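Local coordinates for protein thermophilic dibenzothiophene desulfurization enzyme C (Paenibacillus sp. A11-2, PDB 5XB8) that probably catalyses the FMNH2- and O2-dependent oxidation of dibenzothiophene to its 5-oxide and then to the 5,5-dioxide, as a DszC-family flavin monooxygenase, at residues A165-V170 against A186-S191; L260-G265 against R350-L355. All blocks are in the same frame, centred on the assembly; numbering follows the deposited sequence.

Interaction 1. Residues A165-V170 against A186-S191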
ATOM      1  N   ALA A 165      16.948 -14.824  35.136  1.00 17.16           N
ATOM      2  CA  ALA A 165      15.836 -14.132  35.766  1.00 17.77           C
ATOM      3  C   ALA A 165      15.882 -14.379  37.272  1.00 17.45           C
ATOM      4  O   ALA A 165      15.975 -15.527  37.719  1.00 20.88           O
ATOM      5  CB  ALA A 165      14.513 -14.617  35.177  1.00 17.57           C
ATOM      6  N   ASP A 166      15.826 -13.305  38.048  1.00 13.17           N
ATOM      7  CA  ASP A 166      15.909 -13.461  39.495  1.00 15.91           C
ATOM      8  C   ASP A 166      14.614 -13.990  40.072  1.00 17.97           C
ATOM      9  O   ASP A 166      14.636 -14.765  41.037  1.00 16.21           O
ATOM     10  CB  ASP A 166      16.289 -12.128  40.111  1.00 17.48           C
ATOM     11  CG  ASP A 166      17.564 -11.616  39.546  1.00 20.46           C
ATOM     12  OD1 ASP A 166      18.599 -12.221  39.901  1.00 18.09           O
ATOM     13  OD2 ASP A 166      17.531 -10.666  38.726  1.00 14.18           O
ATOM     14  N   ARG A 167      13.487 -13.610  39.473  1.00 13.49           N
ATOM     15  CA  ARG A 167      12.202 -14.202  39.794  1.00 15.93           C
ATOM     16  C   ARG A 167      11.468 -14.444  38.485  1.00 15.43           C
ATOM     17  O   ARG A 167      11.661 -13.706  37.511  1.00 15.24           O
ATOM     18  CB  ARG A 167      11.368 -13.290  40.712  1.00 15.84           C
ATOM     19  CG  ARG A 167      11.948 -13.063  42.137  1.00 19.59           C
ATOM     20  CD  ARG A 167      11.749 -14.317  42.974  1.00 18.14           C
ATOM     21  NE  ARG A 167      12.178 -14.164  44.357  1.00 23.62           N
ATOM     22  CZ  ARG A 167      13.443 -14.185  44.765  1.00 27.87           C
ATOM     23  NH1 ARG A 167      14.443 -14.352  43.899  1.00 21.36           N
ATOM     24  NH2 ARG A 167      13.703 -14.037  46.053  1.00 26.24           N
ATOM     25  N   LEU A 168      10.664 -15.501  38.463  1.00 13.67           N
ATOM     26  CA  LEU A 168       9.809 -15.834  37.331  1.00 13.88           C
ATOM     27  C   LEU A 168       8.361 -15.597  37.726  1.00 15.22           C
ATOM     28  O   LEU A 168       7.933 -16.032  38.796  1.00 16.14           O
ATOM     29  CB  LEU A 168       9.980 -17.291  36.909  1.00 14.92           C
ATOM     30  CG  LEU A 168      11.299 -17.674  36.257  1.00 18.16           C
ATOM     31  CD1 LEU A 168      11.278 -19.151  36.054  1.00 21.28           C
ATOM     32  CD2 LEU A 168      11.509 -16.912  34.932  1.00 20.60           C
ATOM     33  N   LEU A 169       7.627 -14.899  36.867  1.00 14.54           N
ATOM     34  CA  LEU A 169       6.181 -14.781  36.984  1.00 15.87           C
ATOM     35  C   LEU A 169       5.582 -15.982  36.272  1.00 18.70           C
ATOM     36  O   LEU A 169       5.737 -16.135  35.055  1.00 14.59           O
ATOM     37  CB  LEU A 169       5.701 -13.471  36.377  1.00 13.43           C
ATOM     38  CG  LEU A 169       4.196 -13.242  36.348  1.00 19.20           C
ATOM     39  CD1 LEU A 169       3.624 -13.274  37.757  1.00 19.29           C
ATOM     40  CD2 LEU A 169       3.936 -11.915  35.673  1.00 18.16           C
ATOM     41  N   VAL A 170       4.928 -16.844  37.040  1.00 15.14           N
ATOM     42  CA  VAL A 170       4.480 -18.152  36.582  1.00 14.02           C
ATOM     43  C   VAL A 170       2.963 -18.223  36.679  1.00 18.03           C
ATOM     44  O   VAL A 170       2.381 -17.774  37.671  1.00 17.84           O
ATOM     45  CB  VAL A 170       5.135 -19.260  37.432  1.00 18.72           C
ATOM     46  CG1 VAL A 170       4.607 -20.628  37.053  1.00 23.44           C
ATOM     47  CG2 VAL A 170       6.659 -19.209  37.266  1.00 21.44           C
ATOM     48  N   ALA A 186      -1.372 -17.419  39.717  1.00 14.67           N
ATOM     49  CA  ALA A 186      -0.153 -16.708  39.353  1.00 16.66           C
ATOM     50  C   ALA A 186       0.738 -16.631  40.580  1.00 18.47           C
ATOM     51  O   ALA A 186       0.251 -16.426  41.694  1.00 17.80           O
ATOM     52  CB  ALA A 186      -0.449 -15.304  38.848  1.00 19.13           C
ATOM     53  N   ALA A 187       2.045 -16.758  40.374  1.00 15.46           N
ATOM     54  CA  ALA A 187       2.974 -16.688  41.488  1.00 14.17           C
ATOM     55  C   ALA A 187       4.278 -16.068  41.020  1.00 18.12           C
ATOM     56  O   ALA A 187       4.577 -16.034  39.825  1.00 17.36           O
ATOM     57  CB  ALA A 187       3.229 -18.073  42.079  1.00 18.05           C
ATOM     58  N   LEU A 188       5.045 -15.565  41.982  1.00 17.09           N
ATOM     59  CA  LEU A 188       6.355 -14.973  41.736  1.00 16.18           C
ATOM     60  C   LEU A 188       7.371 -15.834  42.480  1.00 20.41           C
ATOM     61  O   LEU A 188       7.414 -15.809  43.715  1.00 18.68           O
ATOM     62  CB  LEU A 188       6.384 -13.532  42.233  1.00 17.96           C
ATOM     63  CG  LEU A 188       7.063 -12.371  41.515  1.00 28.73           C
ATOM     64  CD1 LEU A 188       7.954 -11.639  42.478  1.00 17.43           C
ATOM     65  CD2 LEU A 188       7.799 -12.742  40.261  1.00 17.88           C
ATOM     66  N   ILE A 189       8.161 -16.622  41.753  1.00 17.24           N
ATOM     67  CA  ILE A 189       9.018 -17.598  42.426  1.00 18.07           C
ATOM     68  C   ILE A 189      10.478 -17.444  42.016  1.00 21.78           C
ATOM     69  O   ILE A 189      10.783 -16.948  40.918  1.00 19.09           O
ATOM     70  CB  ILE A 189       8.546 -19.037  42.170  1.00 17.75           C
ATOM     71  CG1 ILE A 189       8.723 -19.423  40.702  1.00 19.78           C
ATOM     72  CG2 ILE A 189       7.099 -19.221  42.627  1.00 23.12           C
ATOM     73  CD1 ILE A 189       8.492 -20.911  40.449  1.00 24.76           C
ATOM     74  N   PRO A 190      11.412 -17.857  42.872  1.00 25.53           N
ATOM     75  CA  PRO A 190      12.822 -17.867  42.469  1.00 26.48           C
ATOM     76  C   PRO A 190      13.036 -18.800  41.294  1.00 18.92           C
ATOM     77  O   PRO A 190      12.459 -19.888  41.226  1.00 22.03           O
ATOM     78  CB  PRO A 190      13.554 -18.373  43.720  1.00 31.14           C
ATOM     79  CG  PRO A 190      12.591 -18.207  44.841  1.00 32.27           C
ATOM     80  CD  PRO A 190      11.224 -18.342  44.250  1.00 22.43           C
ATOM     81  N   SER A 191      13.864 -18.359  40.340  1.00 25.12           N
ATOM     82  CA  SER A 191      14.114 -19.200  39.179  1.00 23.49           C
ATOM     83  C   SER A 191      14.925 -20.430  39.552  1.00 29.33           C
ATOM     84  O   SER A 191      14.902 -21.417  38.810  1.00 32.85           O
ATOM     85  CB  SER A 191      14.831 -18.412  38.078  1.00 25.33           C
ATOM     86  OG  SER A 191      16.075 -17.917  38.550  1.00 31.40           O
TER
HETATM   87  O   HOH W   1       9.377 -14.806  45.329  1.00 28.95           O

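Interaction 2. Residues L260-G265 against R350-L355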
ATOM      1  N   LEU A 260       8.185   0.779  17.594  1.00  9.95           N
ATOM      2  CA  LEU A 260       8.593   2.137  17.241  1.00 11.13           C
ATOM      3  C   LEU A 260      10.079   2.365  17.495  1.00 11.96           C
ATOM      4  O   LEU A 260      10.730   3.110  16.752  1.00 11.81           O
ATOM      5  CB  LEU A 260       7.760   3.151  18.016  1.00 12.05           C
ATOM      6  CG  LEU A 260       6.262   3.122  17.698  1.00 13.87           C
ATOM      7  CD1 LEU A 260       5.542   4.176  18.539  1.00 18.14           C
ATOM      8  CD2 LEU A 260       5.999   3.310  16.199  1.00 13.74           C
ATOM      9  N   GLY A 261      10.627   1.740  18.534  1.00 11.62           N
ATOM     10  CA  GLY A 261      12.062   1.834  18.776  1.00 11.16           C
ATOM     11  C   GLY A 261      12.879   1.191  17.665  1.00  9.17           C
ATOM     12  O   GLY A 261      13.821   1.796  17.141  1.00 11.82           O
ATOM     13  N   ILE A 262      12.521  -0.032  17.280  1.00  9.59           N
ATOM     14  CA  ILE A 262      13.181  -0.690  16.146  1.00  9.80           C
ATOM     15  C   ILE A 262      13.063   0.176  14.900  1.00 13.81           C
ATOM     16  O   ILE A 262      14.041   0.392  14.170  1.00 12.15           O
ATOM     17  CB  ILE A 262      12.580  -2.085  15.924  1.00 10.07           C
ATOM     18  CG1 ILE A 262      12.891  -2.983  17.119  1.00 12.84           C
ATOM     19  CG2 ILE A 262      13.100  -2.722  14.640  1.00 11.70           C
ATOM     20  CD1 ILE A 262      12.073  -4.242  17.142  1.00 13.20           C
ATOM     21  N   ALA A 263      11.857   0.687  14.636  1.00 12.41           N
ATOM     22  CA  ALA A 263      11.643   1.544  13.471  1.00 10.92           C
ATOM     23  C   ALA A 263      12.580   2.744  13.465  1.00 11.55           C
ATOM     24  O   ALA A 263      13.189   3.067  12.438  1.00 11.85           O
ATOM     25  CB  ALA A 263      10.192   2.007  13.427  1.00 10.40           C
ATOM     26  N   ARG A 264      12.667   3.457  14.590  1.00 10.78           N
ATOM     27  CA  ARG A 264      13.554   4.610  14.664  1.00  9.99           C
ATOM     28  C   ARG A 264      15.012   4.195  14.505  1.00 10.97           C
ATOM     29  O   ARG A 264      15.778   4.851  13.796  1.00 12.93           O
ATOM     30  CB  ARG A 264      13.360   5.358  15.986  1.00 14.27           C
ATOM     31  CG  ARG A 264      14.324   6.513  16.124  1.00 15.86           C
ATOM     32  CD  ARG A 264      13.882   7.548  17.160  1.00 24.15           C
ATOM     33  NE  ARG A 264      12.791   8.407  16.669  1.00 21.15           N
ATOM     34  CZ  ARG A 264      12.935   9.487  15.894  1.00 25.16           C
ATOM     35  NH1 ARG A 264      14.138   9.879  15.479  1.00 28.64           N
ATOM     36  NH2 ARG A 264      11.855  10.180  15.515  1.00 17.55           N
ATOM     37  N   GLY A 265      15.425   3.139  15.199  1.00 13.66           N
ATOM     38  CA  GLY A 265      16.797   2.669  15.067  1.00 14.55           C
ATOM     39  C   GLY A 265      17.165   2.369  13.624  1.00 14.48           C
ATOM     40  O   GLY A 265      18.207   2.810  13.128  1.00 11.13           O
ATOM     41  N   ARG A 350       2.708  -2.221  11.097  1.00 13.45           N
ATOM     42  CA  ARG A 350       2.802  -2.020   9.657  1.00 14.39           C
ATOM     43  C   ARG A 350       4.016  -1.184   9.312  1.00 13.47           C
ATOM     44  O   ARG A 350       4.738  -1.476   8.349  1.00 13.79           O
ATOM     45  CB  ARG A 350       1.543  -1.344   9.126  1.00 17.83           C
ATOM     46  CG  ARG A 350       0.521  -2.283   8.529  1.00 37.36           C
ATOM     47  CD  ARG A 350      -0.065  -3.209   9.554  1.00 41.38           C
ATOM     48  NE  ARG A 350      -1.223  -3.943   9.032  1.00 45.19           N
ATOM     49  CZ  ARG A 350      -1.206  -5.209   8.622  1.00 44.36           C
ATOM     50  NH1 ARG A 350      -2.327  -5.762   8.180  1.00 36.00           N
ATOM     51  NH2 ARG A 350      -0.082  -5.927   8.649  1.00 34.85           N
ATOM     52  N   LEU A 351       4.250  -0.136  10.089  1.00 11.73           N
ATOM     53  CA  LEU A 351       5.355   0.762   9.818  1.00 13.37           C
ATOM     54  C   LEU A 351       6.694   0.041   9.924  1.00  9.85           C
ATOM     55  O   LEU A 351       7.532   0.128   9.017  1.00 11.96           O
ATOM     56  CB  LEU A 351       5.297   1.932  10.796  1.00 13.39           C
ATOM     57  CG  LEU A 351       6.495   2.879  10.744  1.00 13.67           C
ATOM     58  CD1 LEU A 351       6.635   3.491   9.364  1.00 13.14           C
ATOM     59  CD2 LEU A 351       6.332   3.955  11.800  1.00 16.10           C
ATOM     60  N   VAL A 352       6.919  -0.672  11.026  1.00 10.07           N
ATOM     61  CA  VAL A 352       8.250  -1.246  11.232  1.00 13.42           C
ATOM     62  C   VAL A 352       8.526  -2.345  10.207  1.00 12.08           C
ATOM     63  O   VAL A 352       9.654  -2.483   9.718  1.00 10.96           O
ATOM     64  CB  VAL A 352       8.427  -1.747  12.680  1.00 11.92           C
ATOM     65  CG1 VAL A 352       7.596  -2.975  12.977  1.00 10.70           C
ATOM     66  CG2 VAL A 352       9.919  -2.026  12.975  1.00 11.82           C
ATOM     67  N   ILE A 353       7.514  -3.135   9.859  1.00 10.80           N
ATOM     68  CA  ILE A 353       7.737  -4.226   8.914  1.00 13.28           C
ATOM     69  C   ILE A 353       8.048  -3.682   7.522  1.00 10.11           C
ATOM     70  O   ILE A 353       8.914  -4.211   6.816  1.00 12.64           O
ATOM     71  CB  ILE A 353       6.523  -5.174   8.913  1.00 13.30           C
ATOM     72  CG1 ILE A 353       6.423  -5.899  10.261  1.00 13.89           C
ATOM     73  CG2 ILE A 353       6.599  -6.171   7.773  1.00 14.42           C
ATOM     74  CD1 ILE A 353       7.574  -6.845  10.575  1.00 15.87           C
ATOM     75  N   GLU A 354       7.351  -2.624   7.100  1.00 10.92           N
ATOM     76  CA  GLU A 354       7.630  -2.032   5.795  1.00 12.64           C
ATOM     77  C   GLU A 354       8.980  -1.326   5.787  1.00 13.32           C
ATOM     78  O   GLU A 354       9.796  -1.531   4.880  1.00 11.00           O
ATOM     79  CB  GLU A 354       6.513  -1.058   5.419  1.00 15.19           C
ATOM     80  CG  GLU A 354       6.675  -0.360   4.067  1.00 22.33           C
ATOM     81  CD  GLU A 354       6.317  -1.234   2.875  1.00 49.37           C
ATOM     82  OE1 GLU A 354       6.177  -2.464   3.058  1.00 54.53           O
ATOM     83  OE2 GLU A 354       6.166  -0.680   1.754  1.00 39.96           O
ATOM     84  N   LEU A 355       9.233  -0.501   6.808  1.00 10.69           N
ATOM     85  CA  LEU A 355      10.421   0.351   6.846  1.00 13.86           C
ATOM     86  C   LEU A 355      11.709  -0.465   6.890  1.00 12.18           C
ATOM     87  O   LEU A 355      12.684  -0.149   6.191  1.00 12.00           O
ATOM     88  CB  LEU A 355      10.306   1.266   8.066  1.00 15.61           C
ATOM     89  CG  LEU A 355      11.398   2.190   8.542  1.00 23.21           C
ATOM     90  CD1 LEU A 355      10.732   3.227   9.454  1.00 18.16           C
ATOM     91  CD2 LEU A 355      12.466   1.447   9.317  1.00 16.70           C
TER

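Interaction 1. Residues A165-V170 against A186-S191
The carbonyl O of Ile189 is approached twice from 165-170: by the N of Leu168, a hydrogen bond of 2.9 Å, and by the CA of Arg167, a CA-H...O contact of 3.3 Å. This is an antiparallel beta hairpin of the middle domain of the acyl-CoA dehydrogenase fold. Leu168 with Ile189 and Val170 with Ala187 are hydrogen-bonded pairs, and Leu169 with Leu188 is a non-hydrogen-bonded pair between them. Val170 CG2 meets Ile189 CG1 at 4.0 Å on one sheet face, which strand 220-222 covers at Ile189. Leu169 and Leu188 lie on the other face, under helix 85-104. Arg167 bends at chi2 (-74°), and Pro190 CG sits over one face of its guanidinium, 4.0 Å above the centre. In that plane Arg167 NH1 donates to Asp166 O at 2.9 Å. A water donates a hydrogen bond to Leu188 O at 2.7 Å and accepts a weak one from Arg167 NE. With an alanine in place of Arg167, Asp166 O would probably lose this donor, the water its weak one and Pro190 CG the flat group it packs on. Beyond Arg167 and Pro190, Ser191 OG donates to Ala165 O at a short 2.5 Å, nearly in line with the C=O bond.

Interaction 2. Residues L260-G265 against R350-L355
Helix segments 260-265 and 350-355 run in roughly the same direction, with 31° between their axes and a closest approach of 8.9 Å. The backbones come nearest at Ala263 and Val352, whose CA atoms are 4.9 Å apart. The small side chain of Ala263 is consistent with so close an approach. Val352 points toward the other helix and carries the centre of the contact with one methyl, CG2. Its chi1 of 70° sets CG2 opposite the backbone N and tucks CG1 between the N and the carbonyl carbon. CG2 then reaches Ile262 CG2 at 3.7 Å, the two side chains crossing at a slant. The same methyl rests near Ala263 N, also at 3.7 Å, and near Ala263 CB at 4.1 Å. One turn further on, both methyls of Leu355 face Ala263 O, CD2 the nearer at 3.6 Å; Leu355 CD1 also meets Ala263 CB at 4.2 Å. At the opposite end the packing is looser: Leu260 CD2 and Leu351 CD2 meet at 4.5 Å. Ala382 of helix 376-385 touches both Ile262 and Val352, and Ala313 of helix 293-324 touches Leu260. The contact is thus part of the core of the C-terminal helical domain. Outside this core, Arg350 forms a salt bridge with Glu361 of the second subunit. Between the two segments, contacts from side chain to side chain are wholly aliphatic; Ala263 N and O are met across the contact by methyls. All six touching residues are buried. Close fit of methyl groups, rather than polar pairing, therefore joins these helices here.

In the fold
Interaction 1 comes first along the chain and closes before interaction 2 opens. Their centres are 32 Å apart, on opposite sides of the chain's centre, and their nearest atoms are about 21 Å apart. They share no helix or strand. Interaction 1 pairs strands 167-174 and 184-190 of the middle beta domain; interaction 2 packs helices 247-276 and 331-358 of the C-terminal helical domain. The first lies near the flavin site, with the side chain of Leu169 about 4 Å from that of Asn126, which binds FMN. The second is away from the annotated sites. The first holds together a hairpin next to the FMN site and the second belongs to the helical core, so separate sets of contacts build the two regions.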